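Local coordinates for protein nucleoporin nup120 (Schizosaccharomyces pombe, PDB 4GQ2) that serves as a structural constituent of the nuclear pore complex, whose nucleoporins build the pore and can also dock transiently associated nuclear transport factors, at residues 596-600 with 690-694; 601-605 with 833-837; 686-690 with 732-736. All coordinates share one frame; numbering follows the deposited sequence.

Contact 1: residues 596-600 with 690-694; sequences IRYSL and QVSIE
Arg597 and Glu694 form a salt bridge that joins helix 590-605 to helix 672-703. The arginine grips the carboxylate side-on with two nitrogens, one to each oxygen. NE donates to Glu694 OE2 over 2.8 Å with a nearly straight N-H...O angle of 161°, and NH2 donates to Glu694 OE1 over 3.1 Å. Both oxygens are met on their syn side and both lie close to the guanidinium plane, although the carboxylate is turned about 31° against it. The Arg597 chain runs extended from CG to NE, which carries the charged group across to the acid. Two further donors, His585 NE2 to OE1 and Trp729 NE1 to OE2, complete the grip on the buried carboxylate and probably stabilise its negative charge.

Stacking supplies a second kind of contact. The Gln690 amide lies almost parallel to the guanidinium, 7° apart, with NE2 3.5 Å above its plane and over its centre. Gln690 OE1 lies near Ser733 OG, a possible partner that may help keep the amide flat against the guanidinium.

Van der Waals contacts are few. Val691 CG2 stands at the guanidinium edge, 3.9 Å from Arg597 NH2, and Leu600 CD1 rests 4.0 Å from Glu694 CG. A methionine in place of Arg597 would probably leave the buried Glu694 carboxylate without its cationic mate and the Gln690 amide without the flat group it stacks on.

The helix segments come no nearer than 12.8 Å between axes, a wide spacing bridged here by long polar side chains. The arrangement is a bidentate ion pair on a buried carboxylate in a packed all-helical domain, consistent with the helical domain of Nup120, in which the central acid ties together several helices.

Contact 2: residues 601-605 with 833-837; sequences RELVQ and IGWLN
Trp835 lies against the last turn of helix 590-605, meeting Arg601, Val604 and Gln605. Its CB leaves the backbone heading away from that helix, but with CG beside the backbone N (chi1 -68°) and the ring swung round by chi2, the six-membered end of the indole comes back to the helix.

Gln605 comes from over one face of the indole. Its extended chain carries NE2 to 3.6 Å above the ring plane, over the ring centre, while the amide is steeply inclined to the ring, at 69°. Along its length the same side chain rides on the carbonyl of Gly834, with Gln605 CD 3.0 Å from Gly834 O. Gln605 OE1 also lies near that oxygen, but as two acceptors they form no bond.

Arg601 sends CG against the indole, 3.9 Å from Trp835 CH2, before a bend at chi3 (-60°) turns the guanidinium off. Val604 holds CG2 between its backbone N and carbonyl carbon, and that methyl lies 4.0 Å from Trp835 CZ3.

One water joins the two backbones, donating to Val604 O and Trp835 O.

This tryptophan-centred packing joins the end of helix 590-605 to the loop before helix 840-852, in the HEAT-repeat region. Helix 719-739 lies alongside: Arg730 touches Val604 and Trp835, Glu737 accepts a hydrogen bond from Trp835 NE1, and Phe734 meets the indole edge-to-face, while Val813 of helix 812-822 packs on the tryptophan.

Contact 3: residues 686-690 with 732-736; sequences LKKFQ and VSFLL
Leu686 pushes into a hollow on helix 719-739 lined by Val732, Leu735 and Leu736. Each part of the side chain finds a different wall: CB lies 3.6 Å from Leu736 CD2, CD1 presses on Leu735 CB at 3.6 Å, and CD2 meets Val732 CG2 at 4.0 Å, the leucine and valine lying alongside, pointing in opposite senses. With CG beside the backbone N and chi2 at 169°, the two methyls reach different walls.

Two bumps return the fit. Val732 directs CG1 at the turn between Leu686 and Gln690, 3.7 Å from Gln690 CB and close also to the carbonyl oxygen of Leu686, while CG2 grazes Phe689 CB. One turn later Leu736 straddles the same turn from the other end: its CD2 is wedged against Leu686 CB and the aliphatic start of Lys687, and CD1 lies 3.4 Å from Gln690 NE2, an apolar methyl facing the amide nitrogen.

The polar element is small. Ser733 OG stands 3.0 Å from Gln690 OE1, but Trp729 O is the stronger acceptor for its one proton.

The two helix segments run nearer antiparallel than crossed, at 143°, with axes 9.5 Å apart, and their CA atoms come nearest at Leu686 and Val732. Such interdigitation of two roughly antiparallel helices is plain core packing in the chain's helical part. Around this pair, helix 790-803 adds Ile802 against Leu686 and Leu735 and Phe803 against Val732 and the Phe689 ring; Leu816 of helix 812-822 touches Leu735, and Ile549 of helix 548-553 reaches Phe689.

Gln690 belongs to both contact 1 and contact 3, whose centres lie about 9 Å apart and which both use helix 672-703; Ile693 CD1 also touches Val732 CG2 at 4.1 Å. Contact 2 follows directly on contact 1 along helix 590-605, with about 13 Å between centres. It meets contact 3, about 15 Å away centre to centre, through Trp835 CG and Phe734 CD1, 3.5 Å apart, and through Trp835 CH2 against Ser733 CB. Helix 719-739 is therefore common to all three, since its Trp729 serves contact 1. Together they join helices 590-605, 672-703 and 719-739 and the distant 833-837 loop into one packed helical body.

Contact 1: residues 596-600 with 690-694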
loop_
_atom_site.group_PDB
_atom_site.type_symbol
_atom_site.label_atom_id
_atom_site.label_comp_id
_atom_site.label_asym_id
_atom_site.label_seq_id
_atom_site.Cartn_x
_atom_site.Cartn_y
_atom_site.Cartn_z
ATOM N N ILE A 596 8.706 18.531 0.580
ATOM C CA ILE A 596 8.907 18.731 -0.848
ATOM C C ILE A 596 7.853 17.971 -1.669
ATOM O O ILE A 596 7.266 18.522 -2.618
ATOM C CB ILE A 596 10.346 18.353 -1.250
ATOM C CG1 ILE A 596 11.300 19.482 -0.855
ATOM C CG2 ILE A 596 10.448 18.070 -2.740
ATOM C CD1 ILE A 596 12.771 19.112 -0.918
ATOM N N ARG A 597 7.589 16.727 -1.284
ATOM C CA ARG A 597 6.620 15.912 -2.006
ATOM C C ARG A 597 5.191 16.438 -1.848
ATOM O O ARG A 597 4.384 16.349 -2.773
ATOM C CB ARG A 597 6.751 14.448 -1.607
ATOM C CG ARG A 597 8.110 13.889 -2.001
ATOM C CD ARG A 597 8.337 12.458 -1.529
ATOM N NE ARG A 597 9.596 11.976 -2.088
ATOM C CZ ARG A 597 10.377 11.051 -1.543
ATOM N NH1 ARG A 597 10.043 10.470 -0.405
ATOM N NH2 ARG A 597 11.507 10.708 -2.147
ATOM N N TYR A 598 4.904 17.023 -0.690
ATOM C CA TYR A 598 3.639 17.713 -0.462
ATOM C C TYR A 598 3.501 18.955 -1.351
ATOM O O TYR A 598 2.436 19.208 -1.887
ATOM C CB TYR A 598 3.497 18.093 1.021
ATOM C CG TYR A 598 2.294 18.966 1.299
ATOM C CD1 TYR A 598 2.355 20.346 1.105
ATOM C CD2 TYR A 598 1.084 18.410 1.740
ATOM C CE1 TYR A 598 1.253 21.155 1.345
ATOM C CE2 TYR A 598 -0.023 19.212 1.988
ATOM C CZ TYR A 598 0.069 20.579 1.791
ATOM O OH TYR A 598 -1.020 21.380 2.037
ATOM N N SER A 599 4.579 19.729 -1.495
ATOM C CA SER A 599 4.611 20.848 -2.439
ATOM C C SER A 599 4.457 20.388 -3.897
ATOM O O SER A 599 3.755 21.036 -4.678
ATOM C CB SER A 599 5.916 21.630 -2.311
ATOM O OG SER A 599 6.026 22.228 -1.046
ATOM N N LEU A 600 5.115 19.284 -4.261
ATOM C CA LEU A 600 5.052 18.788 -5.649
ATOM C C LEU A 600 3.669 18.247 -5.949
ATOM O O LEU A 600 3.135 18.452 -7.038
ATOM C CB LEU A 600 6.127 17.722 -5.938
ATOM C CG LEU A 600 7.589 18.177 -5.917
ATOM C CD1 LEU A 600 8.544 16.994 -5.998
ATOM C CD2 LEU A 600 7.857 19.159 -7.052
ATOM N N GLN A 690 11.245 8.090 -8.761
ATOM C CA GLN A 690 10.822 9.277 -7.992
ATOM C C GLN A 690 11.998 10.103 -7.459
ATOM O O GLN A 690 12.043 11.320 -7.636
ATOM C CB GLN A 690 9.897 8.875 -6.838
ATOM C CG GLN A 690 9.480 10.040 -5.948
ATOM C CD GLN A 690 8.582 9.627 -4.794
ATOM O OE1 GLN A 690 7.456 10.111 -4.665
ATOM N NE2 GLN A 690 9.063 8.722 -3.968
ATOM N N VAL A 691 12.934 9.438 -6.795
ATOM C CA VAL A 691 14.152 10.093 -6.306
ATOM C C VAL A 691 14.952 10.709 -7.470
ATOM O O VAL A 691 15.447 11.839 -7.363
ATOM C CB VAL A 691 14.994 9.095 -5.466
ATOM C CG1 VAL A 691 16.424 9.583 -5.240
ATOM C CG2 VAL A 691 14.287 8.794 -4.141
ATOM N N SER A 692 15.037 9.990 -8.590
ATOM C CA SER A 692 15.746 10.482 -9.766
ATOM C C SER A 692 15.092 11.751 -10.329
ATOM O O SER A 692 15.761 12.769 -10.525
ATOM C CB SER A 692 15.826 9.383 -10.834
ATOM O OG SER A 692 16.126 9.918 -12.112
ATOM N N ILE A 693 13.788 11.673 -10.587
ATOM C CA ILE A 693 13.010 12.795 -11.112
ATOM C C ILE A 693 13.102 14.012 -10.199
ATOM O O ILE A 693 13.278 15.142 -10.668
ATOM C CB ILE A 693 11.526 12.398 -11.279
ATOM C CG1 ILE A 693 11.375 11.381 -12.412
ATOM C CG2 ILE A 693 10.661 13.631 -11.530
ATOM C CD1 ILE A 693 10.167 10.472 -12.270
ATOM N N GLU A 694 12.993 13.777 -8.891
ATOM C CA GLU A 694 13.105 14.849 -7.914
ATOM C C GLU A 694 14.453 15.559 -8.006
ATOM O O GLU A 694 14.514 16.796 -7.983
ATOM C CB GLU A 694 12.843 14.324 -6.498
ATOM C CG GLU A 694 11.363 14.097 -6.210
ATOM C CD GLU A 694 11.104 13.177 -5.030
ATOM O OE1 GLU A 694 12.079 12.720 -4.398
ATOM O OE2 GLU A 694 9.915 12.916 -4.734
#

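Contact 2: residues 601-605 with 833-837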
loop_
_atom_site.group_PDB
_atom_site.type_symbol
_atom_site.label_atom_id
_atom_site.label_comp_id
_atom_site.label_asym_id
_atom_site.label_seq_id
_atom_site.Cartn_x
_atom_site.Cartn_y
_atom_site.Cartn_z
ATOM N N ARG A 601 3.091 17.574 -4.959
ATOM C CA ARG A 601 1.713 17.095 -5.027
ATOM C C ARG A 601 0.786 18.272 -5.302
ATOM O O ARG A 601 -0.050 18.220 -6.203
ATOM C CB ARG A 601 1.349 16.450 -3.693
ATOM C CG ARG A 601 0.303 15.355 -3.736
ATOM C CD ARG A 601 0.124 14.778 -2.340
ATOM N NE ARG A 601 1.372 14.206 -1.833
ATOM C CZ ARG A 601 1.846 14.379 -0.600
ATOM N NH1 ARG A 601 1.191 15.126 0.274
ATOM N NH2 ARG A 601 2.993 13.816 -0.243
ATOM N N GLU A 602 0.970 19.343 -4.534
ATOM C CA GLU A 602 0.172 20.555 -4.653
ATOM C C GLU A 602 0.352 21.144 -6.051
ATOM O O GLU A 602 -0.613 21.533 -6.713
ATOM C CB GLU A 602 0.620 21.545 -3.581
ATOM C CG GLU A 602 -0.438 22.501 -3.075
ATOM C CD GLU A 602 0.015 23.255 -1.831
ATOM O OE1 GLU A 602 -0.755 23.298 -0.843
ATOM O OE2 GLU A 602 1.142 23.796 -1.833
ATOM N N LEU A 603 1.594 21.153 -6.513
ATOM C CA LEU A 603 1.940 21.670 -7.830
ATOM C C LEU A 603 1.242 20.919 -8.969
ATOM O O LEU A 603 0.783 21.540 -9.926
ATOM C CB LEU A 603 3.456 21.606 -8.017
ATOM C CG LEU A 603 4.179 22.829 -8.569
ATOM C CD1 LEU A 603 4.188 23.939 -7.527
ATOM C CD2 LEU A 603 5.602 22.459 -8.961
ATOM N N VAL A 604 1.157 19.592 -8.863
ATOM C CA VAL A 604 0.621 18.773 -9.957
ATOM C C VAL A 604 -0.862 18.448 -9.806
ATOM O O VAL A 604 -1.461 17.857 -10.703
ATOM C CB VAL A 604 1.420 17.460 -10.182
ATOM C CG1 VAL A 604 2.894 17.750 -10.443
ATOM C CG2 VAL A 604 1.250 16.487 -9.019
ATOM N N GLN A 605 -1.447 18.814 -8.668
ATOM C CA GLN A 605 -2.884 18.624 -8.464
ATOM C C GLN A 605 -3.659 19.927 -8.657
ATOM O O GLN A 605 -4.855 19.905 -8.949
ATOM C CB GLN A 605 -3.174 18.014 -7.093
ATOM C CG GLN A 605 -2.570 16.630 -6.882
ATOM C CD GLN A 605 -2.984 16.004 -5.562
ATOM O OE1 GLN A 605 -3.838 16.535 -4.851
ATOM N NE2 GLN A 605 -2.397 14.860 -5.237
ATOM N N ILE A 833 -8.468 10.161 -5.169
ATOM C CA ILE A 833 -9.240 11.151 -5.928
ATOM C C ILE A 833 -8.508 12.470 -6.213
ATOM O O ILE A 833 -8.804 13.137 -7.194
ATOM C CB ILE A 833 -10.616 11.421 -5.266
ATOM C CG1 ILE A 833 -11.633 11.888 -6.320
ATOM C CG2 ILE A 833 -10.480 12.361 -4.054
ATOM C CD1 ILE A 833 -13.067 11.850 -5.846
ATOM N N GLY A 834 -7.536 12.831 -5.378
ATOM C CA GLY A 834 -6.812 14.091 -5.556
ATOM C C GLY A 834 -5.839 14.089 -6.729
ATOM O O GLY A 834 -5.340 15.132 -7.118
ATOM N N TRP A 835 -5.585 12.912 -7.291
ATOM C CA TRP A 835 -4.697 12.741 -8.447
ATOM C C TRP A 835 -5.396 12.911 -9.770
ATOM O O TRP A 835 -4.735 13.166 -10.784
ATOM C CB TRP A 835 -4.060 11.357 -8.412
ATOM C CG TRP A 835 -3.091 11.146 -7.283
ATOM C CD1 TRP A 835 -3.270 10.365 -6.152
ATOM C CD2 TRP A 835 -1.738 11.725 -7.137
ATOM N NE1 TRP A 835 -2.154 10.409 -5.344
ATOM C CE2 TRP A 835 -1.202 11.203 -5.877
ATOM C CE3 TRP A 835 -0.951 12.575 -7.900
ATOM C CZ2 TRP A 835 0.072 11.525 -5.429
ATOM C CZ3 TRP A 835 0.330 12.900 -7.433
ATOM C CH2 TRP A 835 0.825 12.392 -6.224
ATOM N N LEU A 836 -6.724 12.745 -9.786
ATOM C CA LEU A 836 -7.503 12.892 -11.028
ATOM C C LEU A 836 -7.426 14.323 -11.518
ATOM O O LEU A 836 -7.549 15.257 -10.726
ATOM C CB LEU A 836 -8.964 12.474 -10.832
ATOM C CG LEU A 836 -9.254 10.973 -10.751
ATOM C CD1 LEU A 836 -10.652 10.735 -10.206
ATOM C CD2 LEU A 836 -9.080 10.294 -12.109
ATOM N N ASN A 837 -7.201 14.496 -12.818
ATOM C CA ASN A 837 -7.025 15.828 -13.389
ATOM C C ASN A 837 -8.362 16.492 -13.740
ATOM O O ASN A 837 -9.410 16.020 -13.308
ATOM C CB ASN A 837 -6.055 15.790 -14.590
ATOM C CG ASN A 837 -6.579 14.973 -15.774
ATOM O OD1 ASN A 837 -7.779 14.726 -15.918
ATOM N ND2 ASN A 837 -5.669 14.577 -16.644
HETATM O O HOH W 1 -2.785 15.153 -10.409
#

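Contact 3: residues 686-690 with 732-736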
loop_
_atom_site.group_PDB
_atom_site.type_symbol
_atom_site.label_atom_id
_atom_site.label_comp_id
_atom_site.label_asym_id
_atom_site.label_seq_id
_atom_site.Cartn_x
_atom_site.Cartn_y
_atom_site.Cartn_z
ATOM N N LEU A 686 9.900 2.195 -9.081
ATOM C CA LEU A 686 9.251 3.506 -8.954
ATOM C C LEU A 686 9.854 4.414 -7.889
ATOM O O LEU A 686 9.839 5.626 -8.050
ATOM C CB LEU A 686 7.744 3.359 -8.737
ATOM C CG LEU A 686 6.929 2.772 -9.896
ATOM C CD1 LEU A 686 5.532 2.449 -9.430
ATOM C CD2 LEU A 686 6.869 3.691 -11.102
ATOM N N LYS A 687 10.414 3.831 -6.868
ATOM C CA LYS A 687 11.054 4.595 -5.850
ATOM C C LYS A 687 12.319 5.226 -6.334
ATOM O O LYS A 687 12.622 6.314 -6.001
ATOM C CB LYS A 687 11.377 3.723 -4.674
ATOM C CG LYS A 687 10.327 3.705 -3.620
ATOM C CD LYS A 687 10.545 2.508 -2.749
ATOM C CE LYS A 687 9.903 2.699 -1.410
ATOM N NZ LYS A 687 9.287 1.438 -0.960
ATOM N N LYS A 688 13.064 4.505 -7.124
ATOM C CA LYS A 688 14.280 5.022 -7.743
ATOM C C LYS A 688 13.941 6.066 -8.806
ATOM O O LYS A 688 14.581 7.106 -8.879
ATOM C CB LYS A 688 15.150 3.886 -8.283
ATOM C CG LYS A 688 15.467 2.840 -7.222
ATOM C CD LYS A 688 16.654 1.967 -7.593
ATOM C CE LYS A 688 17.082 1.074 -6.435
ATOM N NZ LYS A 688 16.229 -0.146 -6.356
ATOM N N PHE A 689 12.899 5.819 -9.591
ATOM C CA PHE A 689 12.415 6.846 -10.515
ATOM C C PHE A 689 12.053 8.166 -9.820
ATOM O O PHE A 689 12.514 9.230 -10.239
ATOM C CB PHE A 689 11.258 6.327 -11.385
ATOM C CG PHE A 689 11.709 5.735 -12.690
ATOM C CD1 PHE A 689 12.362 6.520 -13.633
ATOM C CD2 PHE A 689 11.487 4.398 -12.978
ATOM C CE1 PHE A 689 12.789 5.978 -14.836
ATOM C CE2 PHE A 689 11.903 3.851 -14.184
ATOM C CZ PHE A 689 12.554 4.642 -15.115
ATOM N N GLN A 690 11.245 8.090 -8.761
ATOM C CA GLN A 690 10.822 9.277 -7.992
ATOM C C GLN A 690 11.998 10.103 -7.459
ATOM O O GLN A 690 12.043 11.320 -7.636
ATOM C CB GLN A 690 9.897 8.875 -6.838
ATOM C CG GLN A 690 9.480 10.040 -5.948
ATOM C CD GLN A 690 8.582 9.627 -4.794
ATOM O OE1 GLN A 690 7.456 10.111 -4.665
ATOM N NE2 GLN A 690 9.063 8.722 -3.968
ATOM N N VAL A 732 4.404 8.590 -11.276
ATOM C CA VAL A 732 5.221 7.755 -10.412
ATOM C C VAL A 732 4.740 7.807 -8.951
ATOM O O VAL A 732 4.514 6.764 -8.336
ATOM C CB VAL A 732 6.717 8.116 -10.572
ATOM C CG1 VAL A 732 7.547 7.544 -9.438
ATOM C CG2 VAL A 732 7.231 7.613 -11.923
ATOM N N SER A 733 4.553 9.014 -8.418
ATOM C CA SER A 733 4.102 9.194 -7.031
ATOM C C SER A 733 2.690 8.669 -6.831
ATOM O O SER A 733 2.384 8.095 -5.795
ATOM C CB SER A 733 4.201 10.662 -6.594
ATOM O OG SER A 733 5.534 11.141 -6.734
ATOM N N PHE A 734 1.836 8.861 -7.830
ATOM C CA PHE A 734 0.515 8.245 -7.842
ATOM C C PHE A 734 0.594 6.722 -7.647
ATOM O O PHE A 734 -0.002 6.167 -6.713
ATOM C CB PHE A 734 -0.219 8.629 -9.128
ATOM C CG PHE A 734 -1.417 7.783 -9.433
ATOM C CD1 PHE A 734 -2.595 7.939 -8.718
ATOM C CD2 PHE A 734 -1.381 6.859 -10.482
ATOM C CE1 PHE A 734 -3.713 7.168 -9.016
ATOM C CE2 PHE A 734 -2.489 6.082 -10.782
ATOM C CZ PHE A 734 -3.656 6.234 -10.045
ATOM N N LEU A 735 1.362 6.052 -8.498
ATOM C CA LEU A 735 1.530 4.603 -8.378
ATOM C C LEU A 735 2.183 4.142 -7.070
ATOM O O LEU A 735 1.839 3.078 -6.548
ATOM C CB LEU A 735 2.264 4.028 -9.588
ATOM C CG LEU A 735 1.463 4.117 -10.897
ATOM C CD1 LEU A 735 2.358 3.828 -12.084
ATOM C CD2 LEU A 735 0.262 3.176 -10.892
ATOM N N LEU A 736 3.112 4.935 -6.537
ATOM C CA LEU A 736 3.723 4.622 -5.244
ATOM C C LEU A 736 2.669 4.641 -4.120
ATOM O O LEU A 736 2.732 3.843 -3.181
ATOM C CB LEU A 736 4.911 5.556 -4.932
ATOM C CG LEU A 736 6.189 5.217 -5.718
ATOM C CD1 LEU A 736 7.282 6.253 -5.524
ATOM C CD2 LEU A 736 6.712 3.836 -5.344
#